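PDB 3V7D: cell division control protein 4 from Saccharomyces cerevisiae, which acts as the substrate-recognition subunit of an SCF E3 ubiquitin ligase, binding phosphorylated targets such as the CDK inhibitor Sic1 for ubiquitination and proteasomal degradation. Local coordinates for residues B[124-130]-B[437-442]; B[142-146]-B[156-160]; B[202-208]-B[222-228]. The protein carries 1 engineered substitution. All coordinates share one frame. Residue numbers count along the deposited sequence, not the author numbering.

Overall arrangement
After the N-terminal F-box region and its helices, the chain enters an eight-bladed WD40 propeller, where all three contacts lie. Residues 124-130 form the inner strand of one blade but meet their partner in contact 1 only after 306 intervening residues, when 437-442 supplies the inner strand of the blade that closes the ring. Contacts 2 and 3 both nest inside this long loop, one after the other. Contact 2 pairs the two outer strands of the same blade that holds 124-130, across nine intervening residues, its centre about 15 Å from that of contact 1. Contact 3 joins the two inner strands of the third WD repeat, its centre about 21 Å from those of both other contacts.

Contact 1 (B[124-130]-B[437-442]); sequences VITCLQF and WSVNFK
Two extended strands, 125-130 and 437-442, pack face to face from two adjacent sheets, nearly parallel at 16° with their axes 6.5 Å apart; no direct hydrogen bond crosses between them. Trp437 (phi/psi -82/-38) opens a classic bulge with Ser438 opposite Ala449. Its m side chain lays the indole under Val124, whose CA sits over the five-membered ring, 4.0 Å from the centroid, a CH-pi contact; Val124 CG2 reaches Trp437 CZ2 at 3.7 Å, and Ile125 CB meets Trp437 CB at 4.0 Å. Ser438 OG comes 3.2 Å from Leu128 CB. These are the inner strands of the first and last blades of the WD40 propeller, packed where the ring closes; Thr126 and Cys127 form the corresponding bulge opposite Gly138. Val439 points away. Asn440 (t) lies with CB 3.9 Å from Leu128 CD2 and OD1 3.6 Å from Phe130 CD2, at the ring edge, while water 1 bridges Asn440 ND2 (2.9 Å) and Leu128 O (2.7 Å). Phe441 CB again turns away. Lys442 N ends the run, 4.0 Å from Phe130 CE2.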
# COMPACT_ATOMS: atom_id res chain seq x y z
N VAL B 124 -26.73 -6.08 -14.95
CA VAL B 124 -25.61 -6.72 -14.29
C VAL B 124 -24.29 -6.42 -15.00
O VAL B 124 -24.15 -6.65 -16.20
CB VAL B 124 -25.79 -8.25 -14.21
CG1 VAL B 124 -24.61 -8.89 -13.50
CG2 VAL B 124 -27.09 -8.60 -13.51
N ILE B 125 -23.33 -5.90 -14.25
CA ILE B 125 -21.99 -5.67 -14.77
C ILE B 125 -21.09 -6.81 -14.29
O ILE B 125 -21.09 -7.14 -13.11
CB ILE B 125 -21.42 -4.33 -14.26
CG1 ILE B 125 -22.38 -3.19 -14.59
CG2 ILE B 125 -20.04 -4.07 -14.85
CD1 ILE B 125 -22.80 -3.13 -16.03
N THR B 126 -20.33 -7.40 -15.20
CA THR B 126 -19.59 -8.62 -14.89
C THR B 126 -18.14 -8.39 -14.53
O THR B 126 -17.52 -9.20 -13.85
CB THR B 126 -19.64 -9.62 -16.06
OG1 THR B 126 -18.99 -9.03 -17.20
CG2 THR B 126 -21.08 -9.96 -16.41
N CYS B 127 -17.58 -7.28 -14.99
CA CYS B 127 -16.17 -6.99 -14.74
C CYS B 127 -15.86 -5.51 -14.87
O CYS B 127 -16.51 -4.79 -15.62
CB CYS B 127 -15.27 -7.83 -15.65
SG CYS B 127 -15.73 -7.80 -17.41
N LEU B 128 -14.85 -5.08 -14.12
CA LEU B 128 -14.44 -3.68 -14.09
C LEU B 128 -12.94 -3.58 -13.91
O LEU B 128 -12.36 -4.28 -13.08
CB LEU B 128 -15.16 -2.93 -12.97
CG LEU B 128 -14.95 -1.42 -12.85
CD1 LEU B 128 -16.20 -0.75 -12.30
CD2 LEU B 128 -13.76 -1.08 -11.96
N GLN B 129 -12.32 -2.71 -14.69
CA GLN B 129 -10.93 -2.34 -14.51
C GLN B 129 -10.86 -0.85 -14.24
O GLN B 129 -11.65 -0.08 -14.80
CB GLN B 129 -10.11 -2.67 -15.76
CG GLN B 129 -9.84 -4.15 -15.97
CD GLN B 129 -8.80 -4.69 -15.01
OE1 GLN B 129 -7.60 -4.66 -15.28
NE2 GLN B 129 -9.26 -5.20 -13.86
N PHE B 130 -9.94 -0.45 -13.38
CA PHE B 130 -9.73 0.96 -13.09
C PHE B 130 -8.23 1.22 -13.07
O PHE B 130 -7.56 0.93 -12.09
CB PHE B 130 -10.33 1.33 -11.73
CG PHE B 130 -10.17 2.77 -11.36
CD1 PHE B 130 -10.03 3.75 -12.33
CD2 PHE B 130 -10.14 3.16 -10.03
CE1 PHE B 130 -9.87 5.07 -11.99
CE2 PHE B 130 -9.99 4.48 -9.68
CZ PHE B 130 -9.85 5.44 -10.66
N TRP B 437 -22.01 -4.32 -8.12
CA TRP B 437 -21.41 -5.39 -8.92
C TRP B 437 -19.89 -5.39 -8.83
O TRP B 437 -19.26 -6.44 -8.78
CB TRP B 437 -21.86 -5.30 -10.38
CG TRP B 437 -23.35 -5.46 -10.54
CD1 TRP B 437 -24.21 -4.57 -11.12
CD2 TRP B 437 -24.15 -6.57 -10.11
NE1 TRP B 437 -25.49 -5.06 -11.07
CE2 TRP B 437 -25.48 -6.28 -10.46
CE3 TRP B 437 -23.86 -7.77 -9.46
CZ2 TRP B 437 -26.53 -7.16 -10.18
CZ3 TRP B 437 -24.90 -8.64 -9.18
CH2 TRP B 437 -26.22 -8.33 -9.55
N SER B 438 -19.30 -4.20 -8.80
CA SER B 438 -17.85 -4.11 -8.76
C SER B 438 -17.42 -2.78 -8.15
O SER B 438 -17.98 -1.74 -8.46
CB SER B 438 -17.27 -4.25 -10.17
OG SER B 438 -15.86 -4.31 -10.13
N VAL B 439 -16.42 -2.84 -7.28
CA VAL B 439 -15.89 -1.63 -6.66
C VAL B 439 -14.36 -1.62 -6.74
O VAL B 439 -13.70 -2.65 -6.65
CB VAL B 439 -16.38 -1.47 -5.19
CG1 VAL B 439 -15.63 -2.41 -4.24
CG2 VAL B 439 -16.22 -0.04 -4.73
N ASN B 440 -13.81 -0.43 -6.94
CA ASN B 440 -12.37 -0.26 -7.10
C ASN B 440 -12.03 1.17 -6.71
O ASN B 440 -12.79 2.10 -7.02
CB ASN B 440 -11.98 -0.51 -8.56
CG ASN B 440 -10.47 -0.69 -8.76
OD1 ASN B 440 -9.67 0.08 -8.25
ND2 ASN B 440 -10.09 -1.73 -9.50
N PHE B 441 -10.93 1.36 -6.00
CA PHE B 441 -10.51 2.72 -5.69
C PHE B 441 -9.00 2.89 -5.71
O PHE B 441 -8.25 1.94 -5.50
CB PHE B 441 -11.10 3.20 -4.35
CG PHE B 441 -10.54 2.49 -3.14
CD1 PHE B 441 -9.36 2.91 -2.55
CD2 PHE B 441 -11.21 1.41 -2.59
CE1 PHE B 441 -8.85 2.26 -1.43
CE2 PHE B 441 -10.71 0.76 -1.47
CZ PHE B 441 -9.53 1.18 -0.89
N LYS B 442 -8.57 4.11 -5.98
CA LYS B 442 -7.16 4.48 -5.88
C LYS B 442 -7.08 5.96 -5.54
O LYS B 442 -7.63 6.80 -6.26
CB LYS B 442 -6.41 4.19 -7.18
CG LYS B 442 -4.90 4.22 -7.02
CD LYS B 442 -4.16 3.91 -8.32
CE LYS B 442 -4.19 5.08 -9.30
NZ LYS B 442 -3.21 4.92 -10.41
O HOH W 1 -11.53 -4.04 -10.51

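Contact 2 (B[142-146]-B[156-160])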
# COMPACT_ATOMS: atom_id res chain seq x y z
N LYS B 142 -22.70 -7.84 -24.30
CA LYS B 142 -21.64 -8.00 -25.31
C LYS B 142 -20.78 -6.75 -25.50
O LYS B 142 -19.93 -6.72 -26.39
CB LYS B 142 -22.23 -8.45 -26.66
CG LYS B 142 -23.14 -9.67 -26.59
CD LYS B 142 -23.78 -9.98 -27.95
CE LYS B 142 -24.76 -11.13 -27.85
NZ LYS B 142 -25.40 -11.44 -29.16
N MET B 143 -20.98 -5.75 -24.65
CA MET B 143 -20.29 -4.47 -24.79
C MET B 143 -19.20 -4.22 -23.75
O MET B 143 -19.26 -4.72 -22.63
CB MET B 143 -21.29 -3.32 -24.74
CG MET B 143 -22.37 -3.39 -25.81
SD MET B 143 -21.65 -3.54 -27.46
CE MET B 143 -23.11 -3.34 -28.48
N ILE B 144 -18.21 -3.42 -24.14
CA ILE B 144 -17.21 -2.92 -23.23
C ILE B 144 -17.30 -1.40 -23.22
O ILE B 144 -17.25 -0.77 -24.28
CB ILE B 144 -15.79 -3.32 -23.67
CG1 ILE B 144 -15.64 -4.84 -23.66
CG2 ILE B 144 -14.75 -2.68 -22.76
CD1 ILE B 144 -14.27 -5.32 -24.09
N ARG B 145 -17.47 -0.81 -22.05
CA ARG B 145 -17.58 0.64 -21.96
C ARG B 145 -16.37 1.25 -21.27
O ARG B 145 -15.87 0.72 -20.27
CB ARG B 145 -18.88 1.06 -21.26
CG ARG B 145 -20.13 0.69 -22.05
CD ARG B 145 -21.41 1.06 -21.32
NE ARG B 145 -21.67 2.50 -21.31
CZ ARG B 145 -22.28 3.16 -22.29
NH1 ARG B 145 -22.69 2.51 -23.37
NH2 ARG B 145 -22.48 4.46 -22.19
N VAL B 146 -15.89 2.36 -21.82
CA VAL B 146 -14.71 3.04 -21.31
C VAL B 146 -15.07 4.43 -20.82
O VAL B 146 -15.75 5.19 -21.52
CB VAL B 146 -13.63 3.16 -22.41
CG1 VAL B 146 -12.36 3.79 -21.84
CG2 VAL B 146 -13.32 1.79 -23.01
N LEU B 156 -16.21 6.03 -24.79
CA LEU B 156 -16.67 5.26 -25.94
C LEU B 156 -17.07 3.84 -25.54
O LEU B 156 -16.68 3.35 -24.48
CB LEU B 156 -15.61 5.24 -27.05
CG LEU B 156 -14.15 4.87 -26.73
CD1 LEU B 156 -13.97 3.39 -26.43
CD2 LEU B 156 -13.25 5.29 -27.88
N GLN B 157 -17.83 3.20 -26.42
CA GLN B 157 -18.22 1.81 -26.23
C GLN B 157 -17.48 0.94 -27.23
O GLN B 157 -17.45 1.23 -28.42
CB GLN B 157 -19.73 1.66 -26.40
CG GLN B 157 -20.23 0.22 -26.32
CD GLN B 157 -21.71 0.15 -25.99
OE1 GLN B 157 -22.10 0.09 -24.83
NE2 GLN B 157 -22.54 0.17 -27.02
N LEU B 158 -16.86 -0.12 -26.73
CA LEU B 158 -16.16 -1.08 -27.58
C LEU B 158 -17.04 -2.28 -27.88
O LEU B 158 -17.34 -3.07 -26.98
CB LEU B 158 -14.85 -1.52 -26.93
CG LEU B 158 -13.78 -0.43 -26.80
CD1 LEU B 158 -12.62 -0.90 -25.94
CD2 LEU B 158 -13.28 -0.02 -28.18
N SER B 159 -17.48 -2.40 -29.13
CA SER B 159 -18.32 -3.51 -29.56
C SER B 159 -17.55 -4.44 -30.50
O SER B 159 -16.61 -4.01 -31.16
CB SER B 159 -19.57 -3.00 -30.28
OG SER B 159 -19.22 -2.35 -31.48
N GLY B 160 -17.97 -5.70 -30.56
CA GLY B 160 -17.31 -6.67 -31.41
C GLY B 160 -17.53 -8.10 -30.93
O GLY B 160 -17.64 -9.02 -31.74
O HOH W 2 -20.15 -6.49 -29.08
O HOH W 3 -17.36 -6.24 -27.39
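Residues 142-146 and 156-160 belong to the antiparallel hairpin that forms the two outer strands of a WD40 propeller blade. The first strand falls in the first WD repeat and the second leads into the next repeat, reflecting the usual offset between sequence repeats and blades. Ile144 and Leu158 form a hydrogen-bonded pair in which both backbone groups are satisfied: Ile144 N donates to Leu158 O at 3.0 Å, and Leu158 N returns a short bond to Ile144 O at 2.6 Å. Two residues along, Val146 N binds Leu156 O at 2.9 Å, but the reciprocal bond from Leu156 N to Val146 O is weak, at 3.4 Å. Between these pairs, Arg145 and Gln157 are a non-hydrogen-bonded pair, and their side chains make the link instead, Arg145 NH1 donating to Gln157 OE1 at 2.9 Å. The backbone of Arg145 bonds the other way, to Thr137 of the next strand inward, and its NE is held by the hydroxyl of Tyr147.

Where the strands part, water takes over. Water 2 lies 2.7 Å from Lys142 O and accepts from Gly160 N at 2.8 Å; water 3 sits 2.8 Å from Lys142 O and 3.2 Å from Leu158 O. Met143 N is satisfied by the carboxylate of Asp141, while Met143 SD rests 3.5 Å from Ser159 CB. On the face bearing Ile144, Val146, Leu156 and Leu158, Ile144 and Leu158 also pack on Trp188 of the neighbouring blade, and Val146 CG2 lies 3.8 Å from Leu156 CD1 and 4.0 Å from Leu158 CD1.

Contact 3 (B[202-208]-B[222-228])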
# COMPACT_ATOMS: atom_id res chain seq x y z
N HIS B 202 -10.06 -21.36 -27.75
CA HIS B 202 -10.84 -21.93 -26.66
C HIS B 202 -12.10 -22.60 -27.20
O HIS B 202 -12.73 -22.09 -28.13
CB HIS B 202 -11.21 -20.86 -25.63
CG HIS B 202 -10.13 -20.57 -24.64
ND1 HIS B 202 -9.64 -21.51 -23.76
CD2 HIS B 202 -9.44 -19.43 -24.38
CE1 HIS B 202 -8.70 -20.97 -23.01
NE2 HIS B 202 -8.56 -19.71 -23.37
N ASN B 203 -12.46 -23.74 -26.62
CA ASN B 203 -13.62 -24.48 -27.08
C ASN B 203 -14.84 -24.22 -26.21
O ASN B 203 -15.87 -24.87 -26.35
CB ASN B 203 -13.31 -25.97 -27.14
CG ASN B 203 -12.27 -26.31 -28.20
OD1 ASN B 203 -11.24 -26.92 -27.90
ND2 ASN B 203 -12.53 -25.90 -29.44
N SER B 204 -14.70 -23.25 -25.31
CA SER B 204 -15.78 -22.87 -24.41
C SER B 204 -15.57 -21.45 -23.89
O SER B 204 -14.62 -20.77 -24.30
CB SER B 204 -15.87 -23.87 -23.25
OG SER B 204 -17.04 -23.64 -22.48
N THR B 205 -16.46 -21.00 -23.01
CA THR B 205 -16.42 -19.64 -22.48
C THR B 205 -15.09 -19.29 -21.81
O THR B 205 -14.60 -20.05 -20.98
CB THR B 205 -17.56 -19.41 -21.45
OG1 THR B 205 -18.82 -19.37 -22.12
CG2 THR B 205 -17.35 -18.10 -20.70
N VAL B 206 -14.52 -18.16 -22.19
CA VAL B 206 -13.35 -17.63 -21.49
C VAL B 206 -13.82 -17.05 -20.16
O VAL B 206 -14.50 -16.03 -20.12
CB VAL B 206 -12.63 -16.54 -22.30
CG1 VAL B 206 -11.38 -16.09 -21.57
CG2 VAL B 206 -12.28 -17.05 -23.70
N ARG B 207 -13.45 -17.72 -19.06
CA ARG B 207 -14.01 -17.39 -17.75
C ARG B 207 -13.19 -16.36 -16.98
O ARG B 207 -13.73 -15.59 -16.19
CB ARG B 207 -14.16 -18.65 -16.91
CG ARG B 207 -14.97 -18.46 -15.64
CD ARG B 207 -16.37 -17.96 -15.97
NE ARG B 207 -17.18 -17.75 -14.78
CZ ARG B 207 -17.19 -16.63 -14.06
NH1 ARG B 207 -16.43 -15.61 -14.42
NH2 ARG B 207 -17.97 -16.54 -12.99
N CYS B 208 -11.88 -16.36 -17.20
CA CYS B 208 -10.98 -15.50 -16.44
C CYS B 208 -9.72 -15.26 -17.26
O CYS B 208 -9.49 -15.96 -18.25
CB CYS B 208 -10.61 -16.16 -15.12
SG CYS B 208 -9.77 -17.78 -15.30
N THR B 222 -5.35 -17.09 -20.40
CA THR B 222 -6.80 -17.12 -20.33
C THR B 222 -7.34 -18.47 -19.87
O THR B 222 -7.07 -19.50 -20.49
CB THR B 222 -7.45 -16.76 -21.69
OG1 THR B 222 -7.02 -17.70 -22.69
CG2 THR B 222 -7.05 -15.36 -22.12
N GLY B 223 -8.11 -18.45 -18.78
CA GLY B 223 -8.76 -19.66 -18.29
C GLY B 223 -10.16 -19.79 -18.86
O GLY B 223 -10.86 -18.79 -19.03
N SER B 224 -10.56 -21.02 -19.16
CA SER B 224 -11.85 -21.25 -19.81
C SER B 224 -12.64 -22.39 -19.19
O SER B 224 -12.11 -23.19 -18.42
CB SER B 224 -11.64 -21.52 -21.30
OG SER B 224 -12.79 -22.10 -21.90
N ARG B 225 -13.92 -22.45 -19.54
CA ARG B 225 -14.78 -23.56 -19.14
C ARG B 225 -14.47 -24.84 -19.90
O ARG B 225 -15.15 -25.85 -19.71
CB ARG B 225 -16.25 -23.18 -19.32
CG ARG B 225 -16.74 -22.15 -18.33
CD ARG B 225 -18.21 -21.86 -18.51
NE ARG B 225 -18.78 -21.25 -17.32
CZ ARG B 225 -20.04 -20.83 -17.22
NH1 ARG B 225 -20.86 -20.95 -18.25
NH2 ARG B 225 -20.47 -20.29 -16.08
N ASP B 226 -13.47 -24.80 -20.77
CA ASP B 226 -13.02 -26.01 -21.47
C ASP B 226 -11.94 -26.74 -20.67
O ASP B 226 -11.25 -27.61 -21.21
CB ASP B 226 -12.54 -25.70 -22.89
CG ASP B 226 -11.40 -24.70 -22.93
OD1 ASP B 226 -10.71 -24.51 -21.91
OD2 ASP B 226 -11.18 -24.11 -24.00
N ASN B 227 -11.79 -26.35 -19.41
CA ASN B 227 -10.83 -26.93 -18.46
C ASN B 227 -9.37 -26.57 -18.73
O ASN B 227 -8.47 -27.04 -18.03
CB ASN B 227 -10.99 -28.46 -18.37
CG ASN B 227 -12.43 -28.88 -18.21
OD1 ASN B 227 -13.30 -28.07 -17.93
ND2 ASN B 227 -12.69 -30.17 -18.39
N THR B 228 -9.13 -25.73 -19.73
CA THR B 228 -7.77 -25.40 -20.13
C THR B 228 -7.40 -23.95 -19.85
O THR B 228 -8.26 -23.13 -19.51
CB THR B 228 -7.54 -25.63 -21.64
OG1 THR B 228 -8.04 -24.49 -22.37
CG2 THR B 228 -8.24 -26.89 -22.12
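His202 is held at both ring nitrogens: NE2 shares a 2.6 Å hydrogen bond with Thr222 OG1, and ND1 donates to Asp226 OD2 at 3.0 Å. Thr222 OG1 also bonds to the indole nitrogen of Trp232, completing the Asp-His-Ser/Thr-Trp network characteristic of WD40 blades. Asn203 N donates to the same Asp226 OD2 at 2.9 Å. The other carboxylate oxygen, Asp226 OD1, takes Thr228 N at 3.0 Å in an Asx turn and Thr228 OG1 at 2.7 Å, so the type I turn from Ser224 to Asn227 is tied to Thr228, the residue that follows it.

Thr205 O gathers Ser224 OG and Arg225 N, each at 2.9 Å, and Ser224 OG in turn accepts from Asp226 N at 3.0 Å, an ST turn. Further along, Arg207 N and Cys208 N converge on Gly223 O at 2.8 and 3.2 Å, making a classic bulge, while Gly223 N reaches Cys208 O at 2.9 Å. A CB on Gly223 would clash with Cys208 SG. Around this polar frame, Ser224 CB lies over one face of the His202 ring and Val206 CG1 is 4.0 Å from Thr222 CB.

Arg207 NE and Arg225 NH2 stand only 4.4 Å apart despite their like charge. Arg207 NH2 and Thr205 N each hydrogen-bond a modified side chain of the bound Sic1 phosphopeptide, whereas Arg225 bonds chiefly to the peptide backbone, its NH2 reaching a modified side chain as well; the concentration of positive charge suits recognition of a phosphorylated substrate.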